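Local coordinates for protein AT5g51070/K3K7_27 (Arabidopsis thaliana, PDB 5GKM) that probably serves as an ATP-hydrolysing Clp chaperone of the ClpD type, represented here by its helical N-terminal domain, at residues 37-42 with 133-138. Sequence-based numbering, arbitrary orientation.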
loop_
_atom_site.group_PDB
_atom_site.type_symbol
_atom_site.label_atom_id
_atom_site.label_comp_id
_atom_site.label_asym_id
_atom_site.label_seq_id
_atom_site.Cartn_x
_atom_site.Cartn_y
_atom_site.Cartn_z
ATOM N N HIS A 37 -2.196 5.275 2.520
ATOM C CA HIS A 37 -1.626 4.685 3.694
ATOM C C HIS A 37 -1.010 3.334 3.454
ATOM O O HIS A 37 -0.029 2.985 4.015
ATOM C CB HIS A 37 -2.609 4.669 4.852
ATOM C CG HIS A 37 -3.328 5.965 5.023
ATOM N ND1 HIS A 37 -4.667 6.073 5.001
ATOM C CD2 HIS A 37 -2.836 7.241 5.203
ATOM C CE1 HIS A 37 -5.001 7.348 5.153
ATOM N NE2 HIS A 37 -3.878 8.062 5.289
ATOM N N LEU A 38 -1.680 2.569 2.618
ATOM C CA LEU A 38 -1.128 1.299 2.195
ATOM C C LEU A 38 0.210 1.520 1.451
ATOM O O LEU A 38 1.116 0.790 1.611
ATOM C CB LEU A 38 -2.127 0.577 1.298
ATOM C CG LEU A 38 -1.640 -0.776 0.811
ATOM C CD1 LEU A 38 -1.285 -1.732 1.952
ATOM C CD2 LEU A 38 -2.666 -1.387 -0.113
ATOM N N LEU A 39 0.250 2.572 0.675
ATOM C CA LEU A 39 1.480 2.883 -0.016
ATOM C C LEU A 39 2.580 3.148 0.993
ATOM O O LEU A 39 3.642 2.672 0.841
ATOM C CB LEU A 39 1.295 4.088 -0.945
ATOM C CG LEU A 39 2.552 4.595 -1.628
ATOM C CD1 LEU A 39 3.180 3.554 -2.538
ATOM C CD2 LEU A 39 2.207 5.842 -2.410
ATOM N N LEU A 40 2.246 3.877 2.038
ATOM C CA LEU A 40 3.216 4.120 3.079
ATOM C C LEU A 40 3.698 2.830 3.760
ATOM O O LEU A 40 4.825 2.671 3.986
ATOM C CB LEU A 40 2.705 5.106 4.122
ATOM C CG LEU A 40 2.418 6.525 3.659
ATOM C CD1 LEU A 40 1.901 7.399 4.797
ATOM C CD2 LEU A 40 3.655 7.176 3.079
ATOM N N GLY A 41 2.780 1.922 4.030
ATOM C CA GLY A 41 3.162 0.676 4.622
ATOM C C GLY A 41 4.098 -0.162 3.773
ATOM O O GLY A 41 4.976 -0.769 4.249
ATOM N N LEU A 42 3.825 -0.171 2.481
ATOM C CA LEU A 42 4.696 -0.870 1.561
ATOM C C LEU A 42 6.069 -0.270 1.478
ATOM O O LEU A 42 7.011 -0.962 1.422
ATOM C CB LEU A 42 4.094 -0.906 0.151
ATOM C CG LEU A 42 2.824 -1.755 -0.016
ATOM C CD1 LEU A 42 2.139 -1.385 -1.314
ATOM C CD2 LEU A 42 3.053 -3.244 0.046
ATOM N N GLY A 133 -7.031 6.546 -7.174
ATOM C CA GLY A 133 -6.163 7.589 -7.607
ATOM C C GLY A 133 -5.263 8.149 -6.531
ATOM O O GLY A 133 -4.399 8.903 -6.802
ATOM N N SER A 134 -5.474 7.712 -5.310
ATOM C CA SER A 134 -4.677 8.203 -4.205
ATOM C C SER A 134 -3.209 7.887 -4.319
ATOM O O SER A 134 -2.428 8.736 -4.123
ATOM C CB SER A 134 -5.232 7.707 -2.872
ATOM O OG SER A 134 -6.567 8.083 -2.758
ATOM N N ALA A 135 -2.868 6.680 -4.686
ATOM C CA ALA A 135 -1.442 6.355 -4.792
ATOM C C ALA A 135 -0.714 7.190 -5.820
ATOM O O ALA A 135 0.366 7.620 -5.602
ATOM C CB ALA A 135 -1.242 4.869 -5.088
ATOM N N GLY A 136 -1.376 7.394 -6.930
ATOM C CA GLY A 136 -0.849 8.207 -7.972
ATOM C C GLY A 136 -0.576 9.612 -7.546
ATOM O O GLY A 136 0.377 10.155 -7.994
ATOM N N ARG A 137 -1.416 10.175 -6.714
ATOM C CA ARG A 137 -1.162 11.532 -6.295
ATOM C C ARG A 137 0.129 11.656 -5.520
ATOM O O ARG A 137 0.840 12.588 -5.676
ATOM C CB ARG A 137 -2.303 12.047 -5.459
ATOM C CG ARG A 137 -3.630 12.064 -6.181
ATOM C CD ARG A 137 -4.761 12.417 -5.254
ATOM N NE ARG A 137 -4.775 13.818 -4.953
ATOM C CZ ARG A 137 -5.620 14.381 -4.101
ATOM N NH1 ARG A 137 -6.518 13.647 -3.483
ATOM N NH2 ARG A 137 -5.590 15.677 -3.869
ATOM N N VAL A 138 0.379 10.712 -4.638
ATOM C CA VAL A 138 1.606 10.697 -3.910
ATOM C C VAL A 138 2.828 10.496 -4.809
ATOM O O VAL A 138 3.785 11.159 -4.679
ATOM C CB VAL A 138 1.593 9.562 -2.877
ATOM C CG1 VAL A 138 2.877 9.498 -2.092
ATOM C CG2 VAL A 138 0.417 9.696 -1.963
#
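Ala135, which packs against Leu39, has its backbone N bound by Asp131 OD2. The other carboxylate oxygen, Asp131 OD1, accepts a bond from the N of Gly133, the N-cap residue of helix 134-142, so one carboxylate grips two amides at this helix start, where the helix dipole may favour a negative charge. Gly133 O then takes the first-turn bond from Arg137 N at 3.2 Å. Gly133 enters the helix with a positive phi (96°).

No hydrogen bond crosses to helix 35-45; the side chains that meet are apolar. Leu39 does the work with one branch, CD2. It meets Val138 tip to tip: Leu39 CD2 lies 3.7 Å from Val138 CG1. Leu39 CD2 is also 3.8 Å from Val138 CB. Chi1 of 174° points Leu39 CG at the other helix, and chi2 leaves CD2 extended as the leading methyl. On the other side, chi1 of 179° makes CG1 the Val138 methyl that meets it.

This is helix-to-helix packing inside the all-helical Clp N-terminal (Clp R) domain. It joins two helices far apart in sequence, near the centre of the chain. The nearest CA atoms of the two segments are those of Leu39 and Ala135, 6.6 Å apart, where Ala135 offers only a methyl. Leu39 CD2 lies 4.5 Å from Ala135 CB and 4.1 Å from Ala135 O. Leu127 of helix 120-130 touches both Leu39 and Ala135, and Trp70 of helix 59-71 packs on Val138.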